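Local atomic coordinates of ParB domain protein nuclease (Sulfolobus solfataricus, PDB entry 5K5D), a protein that probably takes part in archaeal DNA segregation as the ParB-type component of a partition system, and may also have nuclease activity. Residues T166-A170 and L171-R175; E154-E157 and E158-T161; T250-E253 and G254-I257. The protein carries 4 engineered substitutions. All coordinates share one frame; numbering follows the deposited sequence.

Interaction 1 (T166-A170 and L171-R175)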
loop_
_atom_site.group_PDB
_atom_site.type_symbol
_atom_site.label_atom_id
_atom_site.label_comp_id
_atom_site.label_asym_id
_atom_site.label_seq_id
_atom_site.Cartn_x
_atom_site.Cartn_y
_atom_site.Cartn_z
ATOM N N THR B 166 -7.022 15.986 -5.004
ATOM C CA THR B 166 -5.642 16.143 -4.564
ATOM C C THR B 166 -4.701 15.787 -5.703
ATOM O O THR B 166 -4.712 14.656 -6.192
ATOM C CB THR B 166 -5.326 15.244 -3.347
ATOM O OG1 THR B 166 -6.071 15.693 -2.208
ATOM C CG2 THR B 166 -3.845 15.289 -3.020
ATOM N N THR B 167 -3.903 16.755 -6.141
ATOM C CA THR B 167 -2.901 16.495 -7.170
ATOM C C THR B 167 -1.516 16.505 -6.549
ATOM O O THR B 167 -1.290 17.159 -5.532
ATOM C CB THR B 167 -2.959 17.523 -8.319
ATOM O OG1 THR B 167 -2.817 18.845 -7.788
ATOM C CG2 THR B 167 -4.283 17.416 -9.062
ATOM N N ILE B 168 -0.588 15.782 -7.165
ATOM C CA ILE B 168 0.755 15.672 -6.621
ATOM C C ILE B 168 1.746 15.201 -7.680
ATOM O O ILE B 168 1.372 14.526 -8.634
ATOM C CB ILE B 168 0.776 14.717 -5.408
ATOM C CG1 ILE B 168 2.163 14.690 -4.761
ATOM C CG2 ILE B 168 0.312 13.319 -5.812
ATOM C CD1 ILE B 168 2.220 13.900 -3.471
ATOM N N SER B 169 3.009 15.570 -7.514
ATOM C CA SER B 169 4.044 15.191 -8.465
ATOM C C SER B 169 4.758 13.925 -8.008
ATOM O O SER B 169 4.659 13.530 -6.845
ATOM C CB SER B 169 5.061 16.322 -8.632
ATOM O OG SER B 169 5.873 16.452 -7.478
ATOM N N ALA B 170 5.474 13.292 -8.930
ATOM C CA ALA B 170 6.233 12.089 -8.616
ATOM C C ALA B 170 7.242 12.375 -7.518
ATOM O O ALA B 170 7.600 11.488 -6.741
ATOM C CB ALA B 170 6.941 11.571 -9.856
ATOM N N LEU B 171 7.702 13.619 -7.459
ATOM C CA LEU B 171 8.716 13.993 -6.486
ATOM C C LEU B 171 8.127 14.054 -5.084
ATOM O O LEU B 171 8.645 13.437 -4.157
ATOM C CB LEU B 171 9.344 15.334 -6.850
ATOM C CG LEU B 171 10.524 15.754 -5.974
ATOM C CD1 LEU B 171 11.638 14.718 -6.042
ATOM C CD2 LEU B 171 11.030 17.123 -6.396
ATOM N N GLU B 172 7.039 14.801 -4.938
ATOM C CA GLU B 172 6.381 14.943 -3.647
ATOM C C GLU B 172 5.965 13.574 -3.129
ATOM O O GLU B 172 6.205 13.245 -1.966
ATOM C CB GLU B 172 5.169 15.867 -3.764
ATOM C CG GLU B 172 5.467 17.184 -4.468
ATOM C CD GLU B 172 4.215 17.990 -4.770
ATOM O OE1 GLU B 172 3.503 17.645 -5.738
ATOM O OE2 GLU B 172 3.942 18.970 -4.043
ATOM N N TYR B 173 5.353 12.774 -4.000
ATOM C CA TYR B 173 4.928 11.423 -3.643
ATOM C C TYR B 173 6.109 10.575 -3.171
ATOM O O TYR B 173 6.004 9.838 -2.192
ATOM C CB TYR B 173 4.234 10.736 -4.820
ATOM C CG TYR B 173 3.454 9.499 -4.427
ATOM C CD1 TYR B 173 4.016 8.232 -4.525
ATOM C CD2 TYR B 173 2.151 9.602 -3.955
ATOM C CE1 TYR B 173 3.299 7.101 -4.165
ATOM C CE2 TYR B 173 1.427 8.480 -3.591
ATOM C CZ TYR B 173 2.005 7.234 -3.698
ATOM O OH TYR B 173 1.280 6.125 -3.334
ATOM N N GLU B 174 7.231 10.680 -3.874
ATOM C CA GLU B 174 8.424 9.931 -3.509
ATOM C C GLU B 174 8.970 10.364 -2.151
ATOM O O GLU B 174 9.422 9.534 -1.363
ATOM C CB GLU B 174 9.506 10.085 -4.576
ATOM C CG GLU B 174 10.781 9.325 -4.272
ATOM C CD GLU B 174 11.871 9.600 -5.288
ATOM O OE1 GLU B 174 13.031 9.818 -4.874
ATOM O OE2 GLU B 174 11.566 9.600 -6.499
ATOM N N ARG B 175 8.936 11.665 -1.885
ATOM C CA ARG B 175 9.439 12.183 -0.620
ATOM C C ARG B 175 8.563 11.669 0.511
ATOM O O ARG B 175 9.043 11.380 1.608
ATOM C CB ARG B 175 9.468 13.713 -0.625
ATOM C CG ARG B 175 8.349 14.368 0.174
ATOM C CD ARG B 175 8.423 15.889 0.102
ATOM N NE ARG B 175 8.485 16.369 -1.276
ATOM C CZ ARG B 175 7.922 17.493 -1.706
ATOM N NH1 ARG B 175 7.240 18.260 -0.865
ATOM N NH2 ARG B 175 8.035 17.849 -2.978
#
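A capping box formed by S169 and E172 starts helix 170-180 directly after strand 167-169, so one serine ends the strand and caps the helix. S169 OG takes the backbone N-H of E172 almost straight on, at 3.2 Å and 177°, with a weaker bond from L171 N at 3.4 Å. Serine suits an N-cap because its short side chain (chi1 72°) sets OG between its own N and carbonyl carbon, facing the bare amides of the first turn. E172 answers: its OE1 accepts from S169 N at 2.8 Å through the anti lone pair, and with CG beside the backbone N (chi1 -50°) the otherwise extended chain lies back along the strand. S169 OG also donates to N156 OD1, so this polar atom is held by three partners, one of them weak. On the residue before the cap, the side chain of I168 runs antiparallel alongside that of E172, I168 CG1 meeting E172 CB at 3.4 Å. I168 CD1 goes on to touch Y173 CB at 4.0 Å and lies at the edge of the tyrosine ring. The hydroxyl of Y173 bonds D121, reaching helix 109-128. Backbone bonds from Y173 N to S169 O (3.0 Å) and from E174 N to A170 O carry the helix onward. Polar box and apolar I168-Y173 contact together make a helix N-terminus closed by a capping box with a hydrophobic staple.

Interaction 2 (E154-E157 and E158-T161)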
loop_
_atom_site.group_PDB
_atom_site.type_symbol
_atom_site.label_atom_id
_atom_site.label_comp_id
_atom_site.label_asym_id
_atom_site.label_seq_id
_atom_site.Cartn_x
_atom_site.Cartn_y
_atom_site.Cartn_z
ATOM N N GLU B 154 12.242 17.430 -13.651
ATOM C CA GLU B 154 11.405 16.620 -14.529
ATOM C C GLU B 154 10.429 15.789 -13.704
ATOM O O GLU B 154 9.251 15.670 -14.041
ATOM C CB GLU B 154 12.272 15.694 -15.384
ATOM C CG GLU B 154 11.480 14.735 -16.261
ATOM C CD GLU B 154 12.153 13.382 -16.402
ATOM O OE1 GLU B 154 13.093 13.101 -15.629
ATOM O OE2 GLU B 154 11.739 12.598 -17.283
ATOM N N GLU B 155 10.934 15.219 -12.616
ATOM C CA GLU B 155 10.133 14.382 -11.735
ATOM C C GLU B 155 9.078 15.208 -10.997
ATOM O O GLU B 155 8.091 14.672 -10.493
ATOM C CB GLU B 155 11.045 13.653 -10.750
ATOM C CG GLU B 155 10.356 12.610 -9.909
ATOM C CD GLU B 155 11.343 11.754 -9.150
ATOM O OE1 GLU B 155 12.299 11.256 -9.784
ATOM O OE2 GLU B 155 11.172 11.591 -7.923
ATOM N N ASN B 156 9.294 16.518 -10.942
ATOM C CA ASN B 156 8.334 17.431 -10.336
ATOM C C ASN B 156 7.416 18.039 -11.394
ATOM O O ASN B 156 6.602 18.913 -11.095
ATOM C CB ASN B 156 9.058 18.537 -9.563
ATOM C CG ASN B 156 8.322 18.951 -8.298
ATOM O OD1 ASN B 156 7.127 18.703 -8.152
ATOM N ND2 ASN B 156 9.037 19.584 -7.377
ATOM N N GLU B 157 7.560 17.568 -12.632
ATOM C CA GLU B 157 6.746 18.042 -13.749
ATOM C C GLU B 157 5.492 17.193 -13.913
ATOM O O GLU B 157 4.427 17.702 -14.262
ATOM C CB GLU B 157 7.540 18.008 -15.061
ATOM C CG GLU B 157 8.830 18.811 -15.063
ATOM C CD GLU B 157 8.603 20.307 -14.977
ATOM O OE1 GLU B 157 9.585 21.064 -15.125
ATOM O OE2 GLU B 157 7.446 20.727 -14.762
ATOM N N GLU B 158 5.629 15.891 -13.681
ATOM C CA GLU B 158 4.510 14.973 -13.843
ATOM C C GLU B 158 3.656 14.933 -12.585
ATOM O O GLU B 158 4.168 15.001 -11.471
ATOM C CB GLU B 158 4.997 13.568 -14.196
ATOM C CG GLU B 158 5.831 13.500 -15.459
ATOM C CD GLU B 158 7.304 13.723 -15.193
ATOM O OE1 GLU B 158 8.010 14.204 -16.105
ATOM O OE2 GLU B 158 7.757 13.409 -14.072
ATOM N N PHE B 159 2.348 14.819 -12.778
ATOM C CA PHE B 159 1.408 14.852 -11.672
ATOM C C PHE B 159 0.320 13.806 -11.861
ATOM O O PHE B 159 0.069 13.348 -12.972
ATOM C CB PHE B 159 0.776 16.244 -11.554
ATOM C CG PHE B 159 1.749 17.324 -11.173
ATOM C CD1 PHE B 159 2.567 17.910 -12.125
ATOM C CD2 PHE B 159 1.841 17.757 -9.861
ATOM C CE1 PHE B 159 3.464 18.908 -11.776
ATOM C CE2 PHE B 159 2.737 18.754 -9.506
ATOM C CZ PHE B 159 3.549 19.329 -10.466
ATOM N N VAL B 160 -0.322 13.429 -10.763
ATOM C CA VAL B 160 -1.482 12.555 -10.821
ATOM C C VAL B 160 -2.597 13.165 -9.978
ATOM O O VAL B 160 -2.337 13.927 -9.043
ATOM C CB VAL B 160 -1.154 11.132 -10.330
ATOM C CG1 VAL B 160 -0.844 11.138 -8.842
ATOM C CG2 VAL B 160 -2.307 10.176 -10.644
ATOM N N THR B 161 -3.836 12.848 -10.329
ATOM C CA THR B 161 -4.988 13.401 -9.629
ATOM C C THR B 161 -5.806 12.303 -8.970
ATOM O O THR B 161 -6.449 11.502 -9.645
ATOM C CB THR B 161 -5.894 14.207 -10.578
ATOM O OG1 THR B 161 -5.145 15.289 -11.144
ATOM C CG2 THR B 161 -7.100 14.767 -9.825
#
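The side chains of E154 and E158 meet at a slant, their carboxylate planes turned 89° apart, where the chain leaves the turn at 154-157 for strand 159-161. Bent at chi2 (88°), the side chain of E158 folds back toward the turn instead of stretching outward, and OE1 lies 3.5 Å from CG of E154. This also carries the carboxylate to the carbonyl of E154, with OE2 only 2.7 Å from E154 O. Both atoms are acceptors and cannot bond as they stand, so the exact placing of this carboxylate is doubtful. The carbonyl does have a proper donor, since E157 N bonds E154 O at 2.9 Å and closes the turn. F159 approaches the turn from the strand: CG lies beside its own backbone N (chi1 -66°), which turns the ring back toward the preceding peptides, and CZ comes within 3.1 Å of N156 O, obliquely to the ring. The ring also crowds E157 O, which leaves its exact position doubtful. A phenylalanine fits here because its broad ring can touch both S169, in the partner strand, and E172, in the helix beyond. N156 gives the turn a tether, its OD1 being hydrogen-bonded to S169. E154 OE2 and E158 OE1 are 4.2 Å apart, two like charges on the surface. Such a gathering of acid oxygens suggests that the turn is held by its backbone bond and neighbours rather than by attraction between its glutamates.

Interaction 3 (T250-E253 and G254-I257)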
loop_
_atom_site.group_PDB
_atom_site.type_symbol
_atom_site.label_atom_id
_atom_site.label_comp_id
_atom_site.label_asym_id
_atom_site.label_seq_id
_atom_site.Cartn_x
_atom_site.Cartn_y
_atom_site.Cartn_z
ATOM N N THR B 250 0.877 -9.493 -17.552
ATOM C CA THR B 250 0.798 -10.324 -16.360
ATOM C C THR B 250 1.477 -11.661 -16.565
ATOM O O THR B 250 1.588 -12.465 -15.639
ATOM C CB THR B 250 -0.647 -10.571 -15.963
ATOM O OG1 THR B 250 -1.264 -11.439 -16.922
ATOM C CG2 THR B 250 -1.395 -9.251 -15.904
ATOM N N THR B 251 1.931 -11.900 -17.787
ATOM C CA THR B 251 2.595 -13.152 -18.104
ATOM C C THR B 251 4.038 -12.911 -18.523
ATOM O O THR B 251 4.361 -11.882 -19.127
ATOM C CB THR B 251 1.850 -13.917 -19.214
ATOM O OG1 THR B 251 0.509 -14.189 -18.789
ATOM C CG2 THR B 251 2.547 -15.229 -19.511
ATOM N N ARG B 252 4.906 -13.858 -18.183
ATOM C CA ARG B 252 6.291 -13.814 -18.631
ATOM C C ARG B 252 6.358 -13.924 -20.153
ATOM O O ARG B 252 7.176 -13.269 -20.799
ATOM C CB ARG B 252 7.099 -14.940 -17.988
ATOM C CG ARG B 252 8.558 -14.964 -18.412
ATOM C CD ARG B 252 9.307 -16.142 -17.809
ATOM N NE ARG B 252 10.712 -16.133 -18.204
ATOM C CZ ARG B 252 11.172 -16.642 -19.342
ATOM N NH1 ARG B 252 12.467 -16.586 -19.620
ATOM N NH2 ARG B 252 10.334 -17.207 -20.201
ATOM N N GLU B 253 5.488 -14.759 -20.718
ATOM C CA GLU B 253 5.392 -14.917 -22.163
ATOM C C GLU B 253 5.105 -13.579 -22.830
ATOM O O GLU B 253 5.652 -13.275 -23.887
ATOM C CB GLU B 253 4.295 -15.922 -22.525
ATOM C CG GLU B 253 4.794 -17.177 -23.231
ATOM C CD GLU B 253 5.323 -16.902 -24.632
ATOM O OE1 GLU B 253 6.433 -17.381 -24.954
ATOM O OE2 GLU B 253 4.626 -16.219 -25.417
ATOM N N GLY B 254 4.242 -12.783 -22.203
ATOM C CA GLY B 254 3.858 -11.494 -22.746
ATOM C C GLY B 254 4.956 -10.457 -22.623
ATOM O O GLY B 254 5.142 -9.627 -23.516
ATOM N N ARG B 255 5.686 -10.502 -21.514
ATOM C CA ARG B 255 6.742 -9.528 -21.268
ATOM C C ARG B 255 7.857 -9.638 -22.301
ATOM O O ARG B 255 8.332 -8.627 -22.809
ATOM C CB ARG B 255 7.294 -9.666 -19.848
ATOM C CG ARG B 255 6.228 -9.517 -18.772
ATOM C CD ARG B 255 6.825 -9.488 -17.378
ATOM N NE ARG B 255 5.806 -9.721 -16.359
ATOM C CZ ARG B 255 5.669 -10.860 -15.689
ATOM N NH1 ARG B 255 6.497 -11.868 -15.918
ATOM N NH2 ARG B 255 4.706 -10.990 -14.782
ATOM N N LYS B 256 8.268 -10.864 -22.612
ATOM C CA LYS B 256 9.241 -11.091 -23.675
ATOM C C LYS B 256 8.868 -10.299 -24.926
ATOM O O LYS B 256 9.700 -9.600 -25.504
ATOM C CB LYS B 256 9.339 -12.580 -24.010
ATOM C CG LYS B 256 10.165 -13.407 -23.034
ATOM C CD LYS B 256 10.253 -14.856 -23.494
ATOM C CE LYS B 256 11.337 -15.621 -22.756
ATOM N NZ LYS B 256 12.701 -15.122 -23.091
ATOM N N ILE B 257 7.608 -10.400 -25.336
ATOM C CA ILE B 257 7.140 -9.674 -26.514
ATOM C C ILE B 257 7.363 -8.168 -26.375
ATOM O O ILE B 257 7.705 -7.493 -27.346
ATOM C CB ILE B 257 5.653 -9.956 -26.809
ATOM C CG1 ILE B 257 5.449 -11.440 -27.116
ATOM C CG2 ILE B 257 5.169 -9.106 -27.974
ATOM C CD1 ILE B 257 4.002 -11.860 -27.122
#
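R255 lays its side chain along the first turn of helix 252-259, its CG 3.0 Å from the carbonyl oxygen of T251. One face of the guanidinium rests over the peptide joining T251 to R252, and NH1 comes within 3.3 Å of R252 CA. The route follows from the torsions: CG sits beside the backbone N (chi1 -57°) and the chain then runs extended to NE, bringing the flat group back past the helix start. Arginine suits the place, being long enough for this return and flat enough to lie on a peptide. T251 O meanwhile accepts R255 N at 3.1 Å and, weakly, G254 N, while K256 N bonds R252 O at 3.2 Å, nearly straight at 174°. T251 occupies the N-cap position, yet its hydroxyl makes no capping bond. G254 is buried and brings no side chain to this turn. One turn apart, the side chains of R252 and K256 cross, R252 NH2 touching K256 CE at 3.2 Å. Farther out, R255 NE makes a weak hydrogen bond to I249 O, in helix 242-250, and the side chain packs on V216 and P217 of a loop. A leucine in place of R255 would probably leave I249 O without that weak donor and the T251-R252 peptide without its flat cover. R252 NH1 and K256 NZ, 3.8 Å apart, are like charges that would be expected to repel, so the pairing there is one of aliphatic carbon against guanidinium, and solvent probably screens the ammonium.

Along the chain, interaction 2 comes first, interaction 1 follows, and interaction 3 lies well beyond both. The first two are neighbours, with centres about 7 Å apart: strands 159-161 and 167-169 pair antiparallel in a small two-stranded sheet, and the N156-S169 bond ties the turn before one strand to the helix cap after the other. Together they make a compact β-hairpin leading into helix 170-180, packed near helices 109-128 and 189-201. Interaction 3, in the family's second domain, sits about 30 Å from interaction 1 and 29 Å from interaction 2 between centres, with nearest atoms about 20 Å away. It shares no secondary-structure element with the other two and lies among the helices that follow 189-201.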